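Local coordinates for pullulanase (Bacillus acidopullulyticus, PDB 2WAN), which hydrolyses the alpha-1,6-glucosidic linkages of pullulan and probably those at the branch points of starch polysaccharides, at residues A[685-690]-A[764-769]; A[697-700]-A[706-709]. All coordinates share one frame; numbering follows the deposited sequence.

How the interactions relate
Following the chain from its N terminus, barrel strand 677-679 leads into helix 681-688, whose last turn supplies the first half of interaction 1. The chain then runs through an irregular loop into helix 707-714, and interaction 2 closes a five-residue loop at the end of this excursion by laying residues 706-709 against 697-700. Much later, helix 753-769 returns to the end of helix 681-688 and completes interaction 1, so interaction 2 is nested inside the larger loop. The two contacts adjoin: Gly686 O lies 2.8 Å from Phe699 N, a probable hydrogen bond. Together they tie two helices of the catalytic barrel's outer layer to the loop and helix near the C-terminal all-beta domain.

Interaction 1 (A[685-690]-A[764-769])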
loop_
_atom_site.group_PDB
_atom_site.type_symbol
_atom_site.label_atom_id
_atom_site.label_comp_id
_atom_site.label_asym_id
_atom_site.label_seq_id
_atom_site.Cartn_x
_atom_site.Cartn_y
_atom_site.Cartn_z
ATOM N N ASN A 685 -10.534 -15.311 3.402
ATOM C CA ASN A 685 -11.847 -15.721 2.876
ATOM C C ASN A 685 -12.065 -17.217 3.045
ATOM O O ASN A 685 -13.183 -17.661 3.339
ATOM C CB ASN A 685 -12.011 -15.333 1.407
ATOM C CG ASN A 685 -12.250 -13.834 1.207
ATOM O OD1 ASN A 685 -12.820 -13.142 2.054
ATOM N ND2 ASN A 685 -11.848 -13.348 0.053
ATOM N N GLY A 686 -10.999 -17.993 2.880
ATOM C CA GLY A 686 -11.076 -19.437 3.079
ATOM C C GLY A 686 -11.420 -19.834 4.503
ATOM O O GLY A 686 -12.112 -20.834 4.715
ATOM N N LEU A 687 -10.947 -19.053 5.484
ATOM C CA LEU A 687 -11.192 -19.361 6.882
ATOM C C LEU A 687 -12.591 -19.048 7.388
ATOM O O LEU A 687 -13.143 -19.837 8.163
ATOM C CB LEU A 687 -10.131 -18.707 7.796
ATOM C CG LEU A 687 -8.769 -19.419 7.729
ATOM C CD1 LEU A 687 -7.667 -18.497 8.291
ATOM C CD2 LEU A 687 -8.821 -20.749 8.505
ATOM N N ASP A 688 -13.151 -17.904 6.997
ATOM C CA ASP A 688 -14.441 -17.510 7.581
ATOM C C ASP A 688 -15.502 -17.006 6.604
ATOM O O ASP A 688 -16.550 -16.522 7.031
ATOM C CB ASP A 688 -14.241 -16.542 8.764
ATOM C CG ASP A 688 -13.815 -15.163 8.330
ATOM O OD1 ASP A 688 -13.507 -14.972 7.140
ATOM O OD2 ASP A 688 -13.807 -14.254 9.196
ATOM N N GLY A 689 -15.242 -17.160 5.308
ATOM C CA GLY A 689 -16.216 -16.801 4.266
ATOM C C GLY A 689 -15.898 -15.484 3.589
ATOM O O GLY A 689 -15.152 -14.672 4.132
ATOM N N ASN A 690 -16.445 -15.267 2.387
ATOM C CA ASN A 690 -16.192 -14.018 1.663
ATOM C C ASN A 690 -16.591 -12.795 2.479
ATOM O O ASN A 690 -17.619 -12.804 3.163
ATOM C CB ASN A 690 -16.892 -13.995 0.289
ATOM C CG ASN A 690 -16.407 -12.835 -0.593
ATOM O OD1 ASN A 690 -15.526 -13.006 -1.442
ATOM N ND2 ASN A 690 -16.962 -11.648 -0.375
ATOM N N HIS A 764 -7.814 -19.160 14.159
ATOM C CA HIS A 764 -6.493 -18.645 14.558
ATOM C C HIS A 764 -5.426 -19.759 14.590
ATOM O O HIS A 764 -4.272 -19.491 14.262
ATOM C CB HIS A 764 -6.565 -17.849 15.882
ATOM C CG HIS A 764 -7.342 -16.568 15.763
ATOM N ND1 HIS A 764 -6.767 -15.360 15.419
ATOM C CD2 HIS A 764 -8.661 -16.318 15.936
ATOM C CE1 HIS A 764 -7.700 -14.420 15.385
ATOM N NE2 HIS A 764 -8.859 -14.979 15.691
ATOM N N ALA A 765 -5.805 -20.996 14.926
ATOM C CA ALA A 765 -4.839 -22.109 14.923
ATOM C C ALA A 765 -4.252 -22.321 13.526
ATOM O O ALA A 765 -3.060 -22.565 13.385
ATOM C CB ALA A 765 -5.473 -23.409 15.431
ATOM N N VAL A 766 -5.097 -22.217 12.497
ATOM C CA VAL A 766 -4.619 -22.285 11.119
ATOM C C VAL A 766 -3.599 -21.170 10.861
ATOM O O VAL A 766 -2.522 -21.421 10.318
ATOM C CB VAL A 766 -5.776 -22.237 10.076
ATOM C CG1 VAL A 766 -5.221 -22.281 8.646
ATOM C CG2 VAL A 766 -6.744 -23.417 10.288
ATOM N N VAL A 767 -3.942 -19.940 11.238
ATOM C CA VAL A 767 -3.016 -18.819 11.054
ATOM C C VAL A 767 -1.665 -19.093 11.743
ATOM O O VAL A 767 -0.593 -18.892 11.147
ATOM C CB VAL A 767 -3.628 -17.479 11.513
ATOM C CG1 VAL A 767 -2.555 -16.347 11.471
ATOM C CG2 VAL A 767 -4.819 -17.107 10.635
ATOM N N PHE A 768 -1.709 -19.587 12.981
ATOM C CA PHE A 768 -0.482 -19.775 13.763
ATOM C C PHE A 768 0.347 -20.994 13.347
ATOM O O PHE A 768 1.544 -21.079 13.701
ATOM C CB PHE A 768 -0.805 -19.875 15.261
ATOM C CG PHE A 768 -1.449 -18.626 15.846
ATOM C CD1 PHE A 768 -0.990 -17.351 15.499
ATOM C CD2 PHE A 768 -2.477 -18.743 16.768
ATOM C CE1 PHE A 768 -1.561 -16.199 16.082
ATOM C CE2 PHE A 768 -3.070 -17.619 17.347
ATOM C CZ PHE A 768 -2.598 -16.341 17.014
ATOM N N THR A 769 -0.258 -21.940 12.618
ATOM C CA THR A 769 0.476 -23.168 12.252
ATOM C C THR A 769 0.791 -23.286 10.758
ATOM O O THR A 769 1.408 -24.283 10.337
ATOM C CB THR A 769 -0.230 -24.458 12.754
ATOM O OG1 THR A 769 -1.584 -24.494 12.290
ATOM C CG2 THR A 769 -0.199 -24.515 14.278
#
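Leu687 turns its CG beside its own backbone N and anti to the carbonyl carbon (chi1 -74°), and a nearly extended chi2 of 162° then spreads the two methyls over neighbouring residues of helix 753-769. Val766 receives CD2, which rests 3.7 Å from its CB and is almost as near to both CG1 and CG2, so that a single methyl covers the whole fork of the valine. Leucine and valine run antiparallel alongside one another. The other branch, CD1, meets CG2 of Val767 at 3.9 Å, the leucine approaching this second valine nearly perpendicularly. Leucine suits the place because its two methyls can serve two consecutive valines, whose short, branched side chains let the helices come close: the CA atoms of Leu687 and Val766 are 8.3 Å apart. All three residues are buried, and Val732 covers Leu687 from a loop while Tyr872 of strand 868-873 lies on Val766. Just beyond, Gly689 leaves the helix with phi at 102°, where a CB would run into the carbonyl O of Asp688, so glycine suits the exit; its N still bonds back to Asn685 O. This is apolar helix-to-helix packing in the outer layer of the (beta/alpha)8 barrel of an alpha-amylase-family enzyme, joining the helix that follows the sixth barrel strand to the one that precedes the eighth.

Interaction 2 (A[697-700]-A[706-709]); sequences QGFA and QVDV
Gln706 opens the contact, pointing its CB toward residues 697-700 and laying the aliphatic part of its side chain along their backbone. Its CB meets CB of Phe699 at 3.9 Å, and its CG sits 3.8 Å from Phe699 N and 4.3 Å from the carbonyl carbon of Gly698. The chain bends at chi2 (-51°), which turns the amide away from the backbone of 698-699, and NE2 hydrogen-bonds Asp703 OD1 in the intervening loop. Glutamine fits here because two methylenes can pack on the backbone while the amide keeps a polar partner. On the facing side, it is the bare backbone of Gly698 that the glutamine meets.

Val707, in the first turn of helix 707-714, meets the far end of the Phe699 ring through its CG2. The phenylalanine CG stands anti to its backbone N (chi1 -177°), carrying the ring out past Gln706 toward the valine, whose CG2 comes within 4.4 Å of CE1. This is a looser apolar touch, with the methyl placed obliquely to the ring. A long, flat aromatic can thus reach the new helix while its CB remains against Gln706. Val852 of strand 852-856 and Asn850 touch both Phe699 and Val707, placing the pair beside the C-terminal all-beta region.

Farther along, Val709 puts its CG1 3.7 Å from Gly686 CA, so the helix also leans on the end of helix 681-688. The contact belongs to the loop and helix inserted between the sixth and seventh strands of the (beta/alpha)8 barrel, where Phe699 also reaches the C-terminal all-beta domain.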
loop_
_atom_site.group_PDB
_atom_site.type_symbol
_atom_site.label_atom_id
_atom_site.label_comp_id
_atom_site.label_asym_id
_atom_site.label_seq_id
_atom_site.Cartn_x
_atom_site.Cartn_y
_atom_site.Cartn_z
ATOM N N GLN A 697 -20.102 -18.622 5.723
ATOM C CA GLN A 697 -19.219 -19.450 6.542
ATOM C C GLN A 697 -17.962 -19.770 5.736
ATOM O O GLN A 697 -17.918 -19.566 4.519
ATOM C CB GLN A 697 -19.946 -20.713 7.004
ATOM C CG GLN A 697 -21.001 -20.413 8.092
ATOM C CD GLN A 697 -21.899 -21.597 8.406
ATOM O OE1 GLN A 697 -21.767 -22.667 7.819
ATOM N NE2 GLN A 697 -22.819 -21.405 9.344
ATOM N N GLY A 698 -16.930 -20.243 6.430
ATOM C CA GLY A 698 -15.690 -20.695 5.799
ATOM C C GLY A 698 -15.246 -22.000 6.440
ATOM O O GLY A 698 -16.015 -22.664 7.151
ATOM N N PHE A 699 -13.990 -22.364 6.209
ATOM C CA PHE A 699 -13.419 -23.608 6.736
ATOM C C PHE A 699 -13.624 -23.773 8.249
ATOM O O PHE A 699 -13.982 -24.853 8.723
ATOM C CB PHE A 699 -11.914 -23.664 6.399
ATOM C CG PHE A 699 -11.241 -24.934 6.840
ATOM C CD1 PHE A 699 -11.470 -26.126 6.162
ATOM C CD2 PHE A 699 -10.362 -24.935 7.933
ATOM C CE1 PHE A 699 -10.853 -27.305 6.572
ATOM C CE2 PHE A 699 -9.713 -26.108 8.333
ATOM C CZ PHE A 699 -9.969 -27.296 7.646
ATOM N N ALA A 700 -13.373 -22.711 9.014
ATOM C CA ALA A 700 -13.433 -22.829 10.469
ATOM C C ALA A 700 -14.869 -22.941 10.999
ATOM O O ALA A 700 -15.067 -23.413 12.118
ATOM C CB ALA A 700 -12.707 -21.648 11.148
ATOM N N GLN A 706 -13.670 -25.442 1.236
ATOM C CA GLN A 706 -12.443 -24.644 1.376
ATOM C C GLN A 706 -11.121 -25.395 1.566
ATOM O O GLN A 706 -10.084 -24.757 1.767
ATOM C CB GLN A 706 -12.598 -23.644 2.528
ATOM C CG GLN A 706 -13.820 -22.749 2.444
ATOM C CD GLN A 706 -13.968 -22.049 1.112
ATOM O OE1 GLN A 706 -13.005 -21.500 0.577
ATOM N NE2 GLN A 706 -15.183 -22.050 0.572
ATOM N N VAL A 707 -11.133 -26.728 1.512
ATOM C CA VAL A 707 -9.920 -27.513 1.806
ATOM C C VAL A 707 -8.719 -27.094 0.932
ATOM O O VAL A 707 -7.625 -26.860 1.445
ATOM C CB VAL A 707 -10.187 -29.046 1.684
ATOM C CG1 VAL A 707 -8.878 -29.844 1.664
ATOM C CG2 VAL A 707 -11.084 -29.507 2.814
ATOM N N ASP A 708 -8.921 -26.973 -0.378
ATOM C CA ASP A 708 -7.808 -26.598 -1.265
ATOM C C ASP A 708 -7.276 -25.197 -0.977
ATOM O O ASP A 708 -6.064 -24.973 -1.054
ATOM C CB ASP A 708 -8.195 -26.713 -2.744
ATOM C CG ASP A 708 -8.389 -28.154 -3.185
ATOM O OD1 ASP A 708 -7.769 -29.066 -2.593
ATOM O OD2 ASP A 708 -9.169 -28.367 -4.132
ATOM N N VAL A 709 -8.178 -24.264 -0.679
ATOM C CA VAL A 709 -7.774 -22.903 -0.305
ATOM C C VAL A 709 -6.895 -22.965 0.957
ATOM O O VAL A 709 -5.822 -22.342 1.039
ATOM C CB VAL A 709 -9.006 -21.995 -0.086
ATOM C CG1 VAL A 709 -8.634 -20.733 0.649
ATOM C CG2 VAL A 709 -9.635 -21.634 -1.436
#